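Local coordinates for putative aminomethyltransferase (Leptospirillum rubarum, PDB 3TTG), which probably binds a folate cofactor and may transfer aminomethyl or related one-carbon groups, as relatives of the glycine-cleavage T-protein do, at residues A[36-41]-A[206-211]; A[48-53]-A[100-105]; A[75-80]-A[88-93]; A[138-143]-A[188-193]. All coordinates share one frame; numbering follows the deposited sequence.

In the fold
Following the chain from its N terminus, contact 1 spans the longest loop: strand 37-39 comes early in the chain and is joined, much later, by the C-terminal part of helix 197-211. Within that loop, contact 2 joins 48-53 to 100-105, and contact 3, a hairpin between 75-80 and 88-93, lies inside contact 2. Contact 4 opens after contact 2 has closed and also falls within the span of contact 1, so none of the four cross. Contacts 2 and 3 belong to one antiparallel sheet, where strands 87-96 and 99-103 are neighbours. Contacts 1 and 4 share the mixed sheet through strands 37-39 and 135-141. Phe103 touches Phe191, bringing the two sheets together.

Contact 1 (A[36-41]-A[206-211]); sequences FGLFYP and DFTSNK
Phe36 and Leu38 meet Phe207 and Thr208 in a small, largely apolar contact where the C-terminal part of helix 197-211 lies against strand 37-39. Phe36 is the main contributor, meeting Thr208 and Phe207. Phe36 CZ comes 3.7 Å from Phe207 CD2, arriving at the edge of the Phe207 ring and near its plane. The rings are inclined at 47° with centroids 5.9 Å apart, an oblique meeting that is neither a stack nor a T. Phe207 reaches over because CG stands opposite its backbone N (chi1 -162°), and Lys211 CG of the same helix rests 3.5 Å above one face of the ring. Thr208 packs beside it. Its OG1 approaches the edge of the Phe36 ring, 3.6 Å from CE1, and lies equally close, 3.6 Å, to Leu38 CD2. A hydroxyl is tolerated beside these carbons because OG1 is already bonded to the carbonyl of Leu204, one helical turn back. Lys211 suits the outer margin: its aliphatic CB sits 4.4 Å from Phe36 CE2 while the ammonium end runs off toward the exposed side. Val148 of helix 145-152 also touches both phenylalanines, and Leu204 touches Leu38. The arrangement is that of an alpha/beta layer, with a helix laid on one face of a mixed sheet and met by side chains of the strand and of the residue leading into it.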
loop_
_atom_site.group_PDB
_atom_site.type_symbol
_atom_site.label_atom_id
_atom_site.label_comp_id
_atom_site.label_asym_id
_atom_site.label_seq_id
_atom_site.Cartn_x
_atom_site.Cartn_y
_atom_site.Cartn_z
ATOM N N PHE A 36 14.632 5.297 -11.185
ATOM C CA PHE A 36 13.749 5.702 -10.097
ATOM C C PHE A 36 12.700 6.635 -10.630
ATOM O O PHE A 36 12.883 7.257 -11.682
ATOM C CB PHE A 36 14.497 6.347 -8.888
ATOM C CG PHE A 36 15.062 7.727 -9.158
ATOM C CD1 PHE A 36 14.307 8.867 -8.910
ATOM C CD2 PHE A 36 16.318 7.881 -9.710
ATOM C CE1 PHE A 36 14.817 10.130 -9.201
ATOM C CE2 PHE A 36 16.815 9.143 -10.007
ATOM C CZ PHE A 36 16.069 10.253 -9.726
ATOM N N GLY A 37 11.605 6.680 -9.894
ATOM C CA GLY A 37 10.475 7.522 -10.189
ATOM C C GLY A 37 10.216 8.385 -8.991
ATOM O O GLY A 37 10.353 7.940 -7.852
ATOM N N LEU A 38 9.781 9.591 -9.254
ATOM C CA LEU A 38 9.429 10.612 -8.264
ATOM C C LEU A 38 7.965 10.974 -8.444
ATOM O O LEU A 38 7.515 11.173 -9.585
ATOM C CB LEU A 38 10.366 11.795 -8.546
ATOM C CG LEU A 38 10.186 13.066 -7.794
ATOM C CD1 LEU A 38 10.319 12.849 -6.313
ATOM C CD2 LEU A 38 11.183 14.053 -8.243
ATOM N N PHE A 39 7.194 11.038 -7.326
ATOM C CA PHE A 39 5.776 11.347 -7.354
ATOM C C PHE A 39 5.387 12.288 -6.233
ATOM O O PHE A 39 5.722 12.030 -5.073
ATOM C CB PHE A 39 4.953 10.041 -7.257
ATOM C CG PHE A 39 3.461 10.264 -7.240
ATOM C CD1 PHE A 39 2.812 10.825 -8.337
ATOM C CD2 PHE A 39 2.697 9.898 -6.136
ATOM C CE1 PHE A 39 1.435 11.016 -8.328
ATOM C CE2 PHE A 39 1.318 10.085 -6.132
ATOM C CZ PHE A 39 0.694 10.670 -7.208
ATOM N N TYR A 40 4.582 13.328 -6.553
ATOM C CA TYR A 40 4.078 14.285 -5.567
ATOM C C TYR A 40 2.589 14.068 -5.372
ATOM O O TYR A 40 1.806 14.535 -6.178
ATOM C CB TYR A 40 4.365 15.717 -5.995
ATOM C CG TYR A 40 5.834 16.042 -6.007
ATOM C CD1 TYR A 40 6.454 16.578 -4.891
ATOM C CD2 TYR A 40 6.595 15.857 -7.148
ATOM C CE1 TYR A 40 7.804 16.926 -4.915
ATOM C CE2 TYR A 40 7.941 16.197 -7.185
ATOM C CZ TYR A 40 8.550 16.711 -6.062
ATOM O OH TYR A 40 9.892 16.981 -6.095
ATOM N N PRO A 41 2.154 13.307 -4.373
ATOM C CA PRO A 41 0.696 13.071 -4.229
ATOM C C PRO A 41 -0.089 14.333 -3.947
ATOM O O PRO A 41 0.393 15.220 -3.240
ATOM C CB PRO A 41 0.605 12.089 -3.043
ATOM C CG PRO A 41 1.832 12.233 -2.342
ATOM C CD PRO A 41 2.904 12.660 -3.274
ATOM N N ASP A 206 16.655 18.684 -9.934
ATOM C CA ASP A 206 18.050 18.657 -10.392
ATOM C C ASP A 206 18.559 17.214 -10.430
ATOM O O ASP A 206 19.084 16.768 -11.443
ATOM C CB ASP A 206 18.971 19.493 -9.470
ATOM C CG ASP A 206 18.678 20.993 -9.398
ATOM O OD1 ASP A 206 17.988 21.511 -10.309
ATOM O OD2 ASP A 206 19.164 21.652 -8.437
ATOM N N PHE A 207 18.350 16.473 -9.342
ATOM C CA PHE A 207 18.787 15.087 -9.247
ATOM C C PHE A 207 18.137 14.234 -10.313
ATOM O O PHE A 207 18.811 13.420 -10.933
ATOM C CB PHE A 207 18.502 14.494 -7.859
ATOM C CG PHE A 207 19.316 13.254 -7.603
ATOM C CD1 PHE A 207 20.595 13.341 -7.084
ATOM C CD2 PHE A 207 18.830 12.007 -7.945
ATOM C CE1 PHE A 207 21.358 12.193 -6.868
ATOM C CE2 PHE A 207 19.588 10.861 -7.722
ATOM C CZ PHE A 207 20.842 10.957 -7.167
ATOM N N THR A 208 16.848 14.448 -10.565
ATOM C CA THR A 208 16.103 13.703 -11.582
ATOM C C THR A 208 16.677 13.950 -12.971
ATOM O O THR A 208 16.959 12.989 -13.677
ATOM C CB THR A 208 14.595 14.062 -11.517
ATOM O OG1 THR A 208 14.061 13.468 -10.339
ATOM C CG2 THR A 208 13.831 13.554 -12.674
ATOM N N SER A 209 16.843 15.217 -13.351
ATOM C CA SER A 209 17.368 15.601 -14.655
ATOM C C SER A 209 18.831 15.109 -14.865
ATOM O O SER A 209 19.191 14.721 -15.976
ATOM C CB SER A 209 17.309 17.124 -14.807
ATOM O OG SER A 209 17.884 17.558 -16.028
ATOM N N ASN A 210 19.654 15.136 -13.805
ATOM C CA ASN A 210 21.064 14.748 -13.894
ATOM C C ASN A 210 21.266 13.245 -13.912
ATOM O O ASN A 210 22.098 12.764 -14.674
ATOM C CB ASN A 210 21.861 15.341 -12.725
ATOM C CG ASN A 210 21.992 16.846 -12.784
ATOM O OD1 ASN A 210 21.832 17.484 -13.829
ATOM N ND2 ASN A 210 22.309 17.447 -11.661
ATOM N N LYS A 211 20.544 12.522 -13.063
ATOM C CA LYS A 211 20.692 11.072 -12.908
ATOM C C LYS A 211 19.631 10.218 -13.668
ATOM O O LYS A 211 19.558 9.008 -13.447
ATOM C CB LYS A 211 20.657 10.731 -11.407
ATOM C CG LYS A 211 21.730 11.516 -10.621
ATOM C CD LYS A 211 23.151 11.023 -10.891
ATOM C CE LYS A 211 24.191 11.755 -10.074
ATOM N NZ LYS A 211 25.554 11.184 -10.279
#

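Contact 2 (A[48-53]-A[100-105]); sequences IFVEGE and IALFPP
Phe49 places CG beside its backbone N and opposite the carbonyl carbon (chi1 -70°), which swings the ring across the strand boundary to Ala101. Leu102 takes the same first torsion (chi1 -57°), and its CD1 comes 4.0 Å from Val50 CG2. The backbones supply the frame: strands 48-51 and 99-103 run antiparallel, with Ile48-Leu102 and Val50-Ile100 as hydrogen-bonded pairs and Phe49-Ala101 as the non-hydrogen-bonded pair between them. Four bonds join them, among them Leu102 N to Ile48 O at 2.8 Å and Ile100 N to Val50 O at 2.9 Å, the latter nearly straight at 171°. Phe49 CE1 lies only 3.4 Å from Ala101 CB, so a small methyl suits the place facing so large a ring. A leucine in place of Phe49 would probably lose much of this cover, leaving the Ala101 methyl and Met131, both touched by Phe49, less well covered. On the other face Ile48 CG1 touches Pro104 CD at 4.0 Å, the two side chains crossing at about a right angle. Here the branched residues Ile48, Val50, Ile100 and Leu102 turn toward helices 55-60 and 109-118, whose Leu59, Val113 and Phe112 touch them. With aliphatic chains on one face and Phe49 against Ala101 on the other, the contact's polar bonding is entirely between peptide groups, as expected in a buried sheet interior.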
loop_
_atom_site.group_PDB
_atom_site.type_symbol
_atom_site.label_atom_id
_atom_site.label_comp_id
_atom_site.label_asym_id
_atom_site.label_seq_id
_atom_site.Cartn_x
_atom_site.Cartn_y
_atom_site.Cartn_z
ATOM N N ILE A 48 -0.205 11.048 11.925
ATOM C CA ILE A 48 -0.879 11.003 13.225
ATOM C C ILE A 48 0.058 10.546 14.279
ATOM O O ILE A 48 0.686 9.495 14.133
ATOM C CB ILE A 48 -2.099 10.050 13.179
ATOM C CG1 ILE A 48 -3.052 10.337 12.020
ATOM C CG2 ILE A 48 -2.847 10.053 14.525
ATOM C CD1 ILE A 48 -3.630 11.835 11.999
ATOM N N PHE A 49 0.157 11.293 15.366
ATOM C CA PHE A 49 1.076 10.887 16.447
ATOM C C PHE A 49 0.315 10.500 17.685
ATOM O O PHE A 49 -0.725 11.094 18.000
ATOM C CB PHE A 49 2.081 11.996 16.740
ATOM C CG PHE A 49 3.067 12.136 15.587
ATOM C CD1 PHE A 49 4.258 11.424 15.580
ATOM C CD2 PHE A 49 2.694 12.765 14.411
ATOM C CE1 PHE A 49 5.140 11.518 14.500
ATOM C CE2 PHE A 49 3.577 12.852 13.327
ATOM C CZ PHE A 49 4.775 12.208 13.367
ATOM N N VAL A 50 0.824 9.479 18.386
ATOM C CA VAL A 50 0.242 9.008 19.631
ATOM C C VAL A 50 1.316 9.069 20.730
ATOM O O VAL A 50 2.376 8.436 20.635
ATOM C CB VAL A 50 -0.386 7.614 19.534
ATOM C CG1 VAL A 50 -1.138 7.275 20.830
ATOM C CG2 VAL A 50 -1.316 7.533 18.331
ATOM N N GLU A 51 1.007 9.782 21.791
ATOM C CA GLU A 51 1.892 9.924 22.933
ATOM C C GLU A 51 1.198 9.536 24.196
ATOM O O GLU A 51 -0.023 9.325 24.202
ATOM C CB GLU A 51 2.371 11.378 22.990
ATOM C CG GLU A 51 1.369 12.371 23.530
ATOM C CD GLU A 51 1.809 13.828 23.434
ATOM O OE1 GLU A 51 1.423 14.612 24.333
ATOM O OE2 GLU A 51 2.543 14.186 22.480
ATOM N N GLY A 52 1.984 9.360 25.244
ATOM C CA GLY A 52 1.473 9.048 26.573
ATOM C C GLY A 52 2.012 7.742 27.100
ATOM O O GLY A 52 2.505 6.902 26.350
ATOM N N GLU A 53 1.892 7.565 28.404
ATOM C CA GLU A 53 2.407 6.395 29.102
ATOM C C GLU A 53 1.745 5.085 28.637
ATOM O O GLU A 53 2.429 4.076 28.591
ATOM C CB GLU A 53 2.236 6.574 30.619
ATOM C CG GLU A 53 3.296 7.534 31.138
ATOM C CD GLU A 53 3.020 7.982 32.563
ATOM O OE1 GLU A 53 2.376 7.202 33.307
ATOM O OE2 GLU A 53 3.392 9.128 32.914
ATOM N N ILE A 100 4.435 7.294 18.972
ATOM C CA ILE A 100 4.174 6.319 17.905
ATOM C C ILE A 100 3.642 7.143 16.739
ATOM O O ILE A 100 2.757 7.970 16.952
ATOM C CB ILE A 100 3.225 5.154 18.331
ATOM C CG1 ILE A 100 3.887 4.311 19.460
ATOM C CG2 ILE A 100 2.947 4.236 17.131
ATOM C CD1 ILE A 100 2.904 3.355 20.299
ATOM N N ALA A 101 4.257 7.043 15.546
ATOM C CA ALA A 101 3.791 7.755 14.331
ATOM C C ALA A 101 2.969 6.812 13.478
ATOM O O ALA A 101 3.409 5.712 13.244
ATOM C CB ALA A 101 4.982 8.267 13.537
ATOM N N LEU A 102 1.782 7.213 13.052
ATOM C CA LEU A 102 0.893 6.413 12.253
ATOM C C LEU A 102 0.571 7.161 11.022
ATOM O O LEU A 102 0.169 8.342 11.079
ATOM C CB LEU A 102 -0.438 6.057 13.012
ATOM C CG LEU A 102 -0.284 5.327 14.327
ATOM C CD1 LEU A 102 -1.613 5.278 15.091
ATOM C CD2 LEU A 102 0.269 3.921 14.113
ATOM N N PHE A 103 0.651 6.461 9.905
ATOM C CA PHE A 103 0.336 7.051 8.578
ATOM C C PHE A 103 -0.790 6.243 7.930
ATOM O O PHE A 103 -0.538 5.269 7.200
ATOM C CB PHE A 103 1.557 7.117 7.696
ATOM C CG PHE A 103 2.661 7.890 8.374
ATOM C CD1 PHE A 103 2.883 9.221 8.071
ATOM C CD2 PHE A 103 3.543 7.259 9.241
ATOM C CE1 PHE A 103 3.886 9.942 8.713
ATOM C CE2 PHE A 103 4.595 7.957 9.827
ATOM C CZ PHE A 103 4.716 9.318 9.616
ATOM N N PRO A 104 -2.051 6.624 8.223
ATOM C CA PRO A 104 -3.204 5.943 7.613
ATOM C C PRO A 104 -3.400 6.379 6.151
ATOM O O PRO A 104 -2.586 7.128 5.635
ATOM C CB PRO A 104 -4.343 6.383 8.507
ATOM C CG PRO A 104 -3.997 7.794 8.799
ATOM C CD PRO A 104 -2.516 7.741 9.072
ATOM N N PRO A 105 -4.386 5.837 5.442
ATOM C CA PRO A 105 -4.530 6.179 4.027
ATOM C C PRO A 105 -4.891 7.633 3.768
ATOM O O PRO A 105 -5.597 8.251 4.556
ATOM C CB PRO A 105 -5.697 5.274 3.563
ATOM C CG PRO A 105 -5.773 4.163 4.580
ATOM C CD PRO A 105 -5.372 4.787 5.853
#

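Contact 3 (A[75-80]-A[88-93]); sequences LSYSFF and LFDAWC
Tyr77 and Trp92, with Asp90 beside them, occupy one face of an antiparallel hairpin whose strands are tied first by backbone hydrogen bonds. Ser76-Cys93, Ser78-Ala91 and Phe80-Phe89 are its hydrogen-bonded pairs, exemplified by Cys93 N to Ser76 O at 2.8 Å. At the turn end, Phe80 O accepts from both Leu88 N (2.9 Å) and Phe89 N (3.2 Å), a classic beta bulge in which two residues face one.

The side-chain polar link is Tyr77 OH donating to Asp90 OD2 at 2.6 Å, on the anti lone pair of that oxygen. Ring and carboxylate planes stand 82° apart, and Asp90 OD1 has Arg45 as a further partner, in a salt bridge.

Aromatic packing adds to this. With CG opposite its backbone N (chi1 -171°), Tyr77 leans over the indole, and its CD1 lies 3.4 Å above one Trp92 face and 3.5 Å from CH2, the planes being inclined at 49°. Leu75 CD2 adds an aliphatic touch to Trp92 CE3 at 3.6 Å. A phenylalanine at Tyr77 would keep the ring but would probably cost Asp90 OD2 its short bond from across the hairpin. On the other face of the sheet, Phe80 CE2 comes obliquely to 3.7 Å from Ala91 CB, and the small alanine suits the place beside the ring.

Within its sheet strand 75-81 is one of the two outermost strands, and strand 87-96 is followed by 99-103. Phe112 of helix 109-118 meets Phe80 and Phe89 edge-to-face, while Leu172 of strand 170-173 touches Leu75 and Trp92.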
loop_
_atom_site.group_PDB
_atom_site.type_symbol
_atom_site.label_atom_id
_atom_site.label_comp_id
_atom_site.label_asym_id
_atom_site.label_seq_id
_atom_site.Cartn_x
_atom_site.Cartn_y
_atom_site.Cartn_z
ATOM N N LEU A 75 10.079 0.356 10.672
ATOM C CA LEU A 75 8.765 0.645 10.177
ATOM C C LEU A 75 7.983 -0.665 10.127
ATOM O O LEU A 75 8.531 -1.668 9.701
ATOM C CB LEU A 75 8.862 1.233 8.789
ATOM C CG LEU A 75 7.600 1.844 8.221
ATOM C CD1 LEU A 75 7.336 3.147 8.824
ATOM C CD2 LEU A 75 7.757 2.016 6.736
ATOM N N SER A 76 6.713 -0.637 10.459
ATOM C CA SER A 76 5.875 -1.831 10.301
ATOM C C SER A 76 4.570 -1.455 9.627
ATOM O O SER A 76 4.225 -0.269 9.554
ATOM C CB SER A 76 5.624 -2.463 11.662
ATOM O OG SER A 76 4.734 -1.590 12.308
ATOM N N TYR A 77 3.984 -2.416 8.919
ATOM C CA TYR A 77 2.708 -2.277 8.297
ATOM C C TYR A 77 1.672 -2.888 9.236
ATOM O O TYR A 77 1.944 -3.911 9.883
ATOM C CB TYR A 77 2.706 -3.034 7.004
ATOM C CG TYR A 77 1.498 -2.793 6.160
ATOM C CD1 TYR A 77 1.261 -1.555 5.600
ATOM C CD2 TYR A 77 0.664 -3.838 5.802
ATOM C CE1 TYR A 77 0.204 -1.348 4.735
ATOM C CE2 TYR A 77 -0.402 -3.644 4.944
ATOM C CZ TYR A 77 -0.650 -2.393 4.430
ATOM O OH TYR A 77 -1.703 -2.238 3.565
ATOM N N SER A 78 0.541 -2.284 9.312
ATOM C CA SER A 78 -0.573 -2.829 10.100
ATOM C C SER A 78 -1.892 -2.548 9.468
ATOM O O SER A 78 -2.068 -1.530 8.793
ATOM C CB SER A 78 -0.603 -2.206 11.495
ATOM O OG SER A 78 -1.499 -2.895 12.364
ATOM N N PHE A 79 -2.861 -3.390 9.798
ATOM C CA PHE A 79 -4.258 -3.132 9.593
ATOM C C PHE A 79 -4.902 -2.694 10.902
ATOM O O PHE A 79 -4.398 -2.950 11.997
ATOM C CB PHE A 79 -4.996 -4.382 9.067
ATOM C CG PHE A 79 -4.607 -4.744 7.687
ATOM C CD1 PHE A 79 -5.013 -3.972 6.608
ATOM C CD2 PHE A 79 -3.767 -5.818 7.448
ATOM C CE1 PHE A 79 -4.590 -4.278 5.326
ATOM C CE2 PHE A 79 -3.326 -6.100 6.165
ATOM C CZ PHE A 79 -3.781 -5.371 5.113
ATOM N N PHE A 80 -6.051 -2.072 10.753
ATOM C CA PHE A 80 -7.002 -1.753 11.818
ATOM C C PHE A 80 -8.277 -2.396 11.379
ATOM O O PHE A 80 -8.854 -2.041 10.332
ATOM C CB PHE A 80 -7.124 -0.251 12.062
ATOM C CG PHE A 80 -5.840 0.347 12.584
ATOM C CD1 PHE A 80 -5.671 0.586 13.936
ATOM C CD2 PHE A 80 -4.746 0.526 11.743
ATOM C CE1 PHE A 80 -4.480 1.076 14.420
ATOM C CE2 PHE A 80 -3.555 1.001 12.233
ATOM C CZ PHE A 80 -3.420 1.253 13.559
ATOM N N LEU A 88 -10.575 -1.933 7.979
ATOM C CA LEU A 88 -11.079 -0.564 8.041
ATOM C C LEU A 88 -10.049 0.351 7.528
ATOM O O LEU A 88 -10.363 1.226 6.754
ATOM C CB LEU A 88 -11.459 -0.143 9.465
ATOM C CG LEU A 88 -12.557 -0.965 10.141
ATOM C CD1 LEU A 88 -12.794 -0.468 11.552
ATOM C CD2 LEU A 88 -13.892 -0.895 9.322
ATOM N N PHE A 89 -8.800 0.181 7.963
ATOM C CA PHE A 89 -7.654 0.992 7.505
ATOM C C PHE A 89 -6.387 0.166 7.461
ATOM O O PHE A 89 -6.283 -0.854 8.111
ATOM C CB PHE A 89 -7.412 2.193 8.491
ATOM C CG PHE A 89 -8.620 3.040 8.793
ATOM C CD1 PHE A 89 -9.041 4.020 7.896
ATOM C CD2 PHE A 89 -9.391 2.804 9.926
ATOM C CE1 PHE A 89 -10.225 4.708 8.095
ATOM C CE2 PHE A 89 -10.569 3.545 10.160
ATOM C CZ PHE A 89 -11.010 4.443 9.217
ATOM N N ASP A 90 -5.386 0.658 6.738
ATOM C CA ASP A 90 -4.034 0.181 6.845
ATOM C C ASP A 90 -3.232 1.390 7.371
ATOM O O ASP A 90 -3.739 2.489 7.381
ATOM C CB ASP A 90 -3.472 -0.426 5.548
ATOM C CG ASP A 90 -3.219 0.560 4.414
ATOM O OD1 ASP A 90 -3.524 1.727 4.579
ATOM O OD2 ASP A 90 -2.601 0.174 3.427
ATOM N N ALA A 91 -2.072 1.178 7.923
ATOM C CA ALA A 91 -1.172 2.266 8.326
ATOM C C ALA A 91 0.284 1.804 8.310
ATOM O O ALA A 91 0.563 0.663 8.670
ATOM C CB ALA A 91 -1.531 2.764 9.729
ATOM N N TRP A 92 1.191 2.729 8.069
ATOM C CA TRP A 92 2.615 2.571 8.308
ATOM C C TRP A 92 2.815 3.066 9.713
ATOM O O TRP A 92 2.253 4.121 10.083
ATOM C CB TRP A 92 3.483 3.314 7.283
ATOM C CG TRP A 92 3.315 2.777 5.909
ATOM C CD1 TRP A 92 2.583 3.318 4.899
ATOM C CD2 TRP A 92 3.722 1.471 5.457
ATOM N NE1 TRP A 92 2.525 2.445 3.836
ATOM C CE2 TRP A 92 3.247 1.322 4.137
ATOM C CE3 TRP A 92 4.542 0.469 6.000
ATOM C CZ2 TRP A 92 3.529 0.191 3.362
ATOM C CZ3 TRP A 92 4.766 -0.689 5.255
ATOM C CH2 TRP A 92 4.299 -0.797 3.928
ATOM N N CYS A 93 3.590 2.327 10.507
ATOM C CA CYS A 93 3.795 2.597 11.923
ATOM C C CYS A 93 5.285 2.718 12.233
ATOM O O CYS A 93 6.052 1.793 11.956
ATOM C CB CYS A 93 3.153 1.508 12.785
ATOM S SG CYS A 93 1.492 0.994 12.262
#

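Contact 4 (A[138-143]-A[188-193]); sequences IRLVGP and ADLFIP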
loop_
_atom_site.group_PDB
_atom_site.type_symbol
_atom_site.label_atom_id
_atom_site.label_comp_id
_atom_site.label_asym_id
_atom_site.label_seq_id
_atom_site.Cartn_x
_atom_site.Cartn_y
_atom_site.Cartn_z
ATOM N N ILE A 138 6.493 13.466 -0.512
ATOM C CA ILE A 138 7.157 13.229 -1.809
ATOM C C ILE A 138 7.443 11.773 -1.807
ATOM O O ILE A 138 8.020 11.285 -0.831
ATOM C CB ILE A 138 8.464 14.035 -2.040
ATOM C CG1 ILE A 138 8.302 15.522 -1.748
ATOM C CG2 ILE A 138 9.029 13.764 -3.441
ATOM C CD1 ILE A 138 9.616 16.376 -1.832
ATOM N N ARG A 139 7.119 11.072 -2.889
ATOM C CA ARG A 139 7.391 9.637 -2.954
ATOM C C ARG A 139 8.440 9.293 -3.973
ATOM O O ARG A 139 8.468 9.845 -5.098
ATOM C CB ARG A 139 6.142 8.860 -3.272
ATOM C CG ARG A 139 5.138 9.017 -2.185
ATOM C CD ARG A 139 3.969 8.134 -2.355
ATOM N NE ARG A 139 2.926 8.520 -1.394
ATOM C CZ ARG A 139 1.612 8.348 -1.562
ATOM N NH1 ARG A 139 1.151 7.695 -2.612
ATOM N NH2 ARG A 139 0.750 8.824 -0.664
ATOM N N LEU A 140 9.269 8.278 -3.603
ATOM C CA LEU A 140 10.307 7.753 -4.464
ATOM C C LEU A 140 10.045 6.283 -4.696
ATOM O O LEU A 140 9.678 5.601 -3.742
ATOM C CB LEU A 140 11.693 7.927 -3.824
ATOM C CG LEU A 140 12.290 9.342 -3.770
ATOM C CD1 LEU A 140 13.550 9.317 -2.876
ATOM C CD2 LEU A 140 12.599 9.854 -5.143
ATOM N N VAL A 141 10.218 5.785 -5.947
ATOM C CA VAL A 141 10.098 4.358 -6.230
ATOM C C VAL A 141 11.261 3.908 -7.109
ATOM O O VAL A 141 11.751 4.696 -7.900
ATOM C CB VAL A 141 8.748 3.964 -6.885
ATOM C CG1 VAL A 141 7.560 4.291 -5.984
ATOM C CG2 VAL A 141 8.565 4.616 -8.252
ATOM N N GLY A 142 11.639 2.631 -7.020
ATOM C CA GLY A 142 12.630 2.064 -7.916
ATOM C C GLY A 142 13.992 1.797 -7.343
ATOM O O GLY A 142 14.294 2.206 -6.217
ATOM N N PRO A 143 14.819 1.086 -8.150
ATOM C CA PRO A 143 16.097 0.561 -7.643
ATOM C C PRO A 143 17.113 1.578 -7.139
ATOM O O PRO A 143 17.948 1.208 -6.310
ATOM C CB PRO A 143 16.673 -0.221 -8.842
ATOM C CG PRO A 143 15.871 0.134 -9.996
ATOM C CD PRO A 143 14.531 0.558 -9.498
ATOM N N ALA A 188 10.055 4.738 -0.998
ATOM C CA ALA A 188 10.300 5.624 0.110
ATOM C C ALA A 188 9.330 6.789 0.084
ATOM O O ALA A 188 9.025 7.334 -0.986
ATOM C CB ALA A 188 11.717 6.144 0.071
ATOM N N ASP A 189 8.808 7.139 1.265
ATOM C CA ASP A 189 7.906 8.273 1.444
ATOM C C ASP A 189 8.572 9.302 2.315
ATOM O O ASP A 189 8.884 9.047 3.482
ATOM C CB ASP A 189 6.607 7.872 2.061
ATOM C CG ASP A 189 5.930 6.703 1.353
ATOM O OD1 ASP A 189 6.018 6.619 0.084
ATOM O OD2 ASP A 189 5.389 5.845 2.053
ATOM N N LEU A 190 8.727 10.471 1.777
ATOM C CA LEU A 190 9.381 11.561 2.469
ATOM C C LEU A 190 8.332 12.553 2.948
ATOM O O LEU A 190 7.620 13.085 2.116
ATOM C CB LEU A 190 10.362 12.274 1.525
ATOM C CG LEU A 190 11.613 11.560 1.046
ATOM C CD1 LEU A 190 11.292 10.320 0.231
ATOM C CD2 LEU A 190 12.444 12.479 0.147
ATOM N N PHE A 191 8.260 12.833 4.254
ATOM C CA PHE A 191 7.354 13.856 4.824
ATOM C C PHE A 191 8.193 15.034 5.189
ATOM O O PHE A 191 8.910 14.993 6.189
ATOM C CB PHE A 191 6.622 13.267 6.026
ATOM C CG PHE A 191 5.603 12.251 5.579
ATOM C CD1 PHE A 191 4.274 12.606 5.403
ATOM C CD2 PHE A 191 5.955 10.937 5.397
ATOM C CE1 PHE A 191 3.330 11.653 5.004
ATOM C CE2 PHE A 191 5.029 10.011 4.925
ATOM C CZ PHE A 191 3.712 10.371 4.793
ATOM N N ILE A 192 8.192 16.052 4.304
ATOM C CA ILE A 192 9.065 17.217 4.370
ATOM C C ILE A 192 8.364 18.387 5.046
ATOM O O ILE A 192 7.250 18.702 4.640
ATOM C CB ILE A 192 9.483 17.578 2.914
ATOM C CG1 ILE A 192 10.147 16.337 2.232
ATOM C CG2 ILE A 192 10.423 18.782 2.905
ATOM C CD1 ILE A 192 11.446 15.769 2.976
ATOM N N PRO A 193 9.000 19.079 6.024
ATOM C CA PRO A 193 8.355 20.240 6.624
ATOM C C PRO A 193 7.948 21.251 5.553
ATOM O O PRO A 193 8.710 21.512 4.618
ATOM C CB PRO A 193 9.454 20.815 7.522
ATOM C CG PRO A 193 10.249 19.626 7.915
ATOM C CD PRO A 193 10.342 18.869 6.622
HETATM O O HOH W 1 7.102 5.497 -2.452
#
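Arg139 and Asp189 stand on the same face of two antiparallel strands, their guanidinium and carboxylate planes turned 59° apart. Arg139 runs extended from CG to NE, so it is the aliphatic stem that passes Asp189 OD1, with CG at 3.4 Å. The charged link, NE to OD1 at 3.9 Å, is a long salt bridge. Stronger partners lie beyond: Glu137 pairs with Arg139 NE, and His174 with Asp189 OD2. A water sits between the strands, 3.0 Å from Asp189 OD1 and 2.9 Å from Leu140 O.

The opposite face is purely apolar. Leu140 CD1 meets Leu190 CD1 at 4.0 Å with the side chains at a slant, and Ile138 CD1 reaches Ile192 CG1 at 4.1 Å. Ala188 is small enough to lie beside Leu140 and in touch with Thr145. Between them, Ile138-Leu190 and Leu140-Ala188 are hydrogen-bonded pairs, as in Leu140 N to Ala188 O at 2.8 Å and 173°.

Helices 145-152 and 197-211 cover these aliphatic chains, through Val148 and Leu149 on Leu140 and Leu204 on Ile138. An apolar face packed under two helices, with the polar pair of Arg139 and the buried Asp189 on the other face of the mixed sheet, is an arrangement expected of a layered alpha/beta domain.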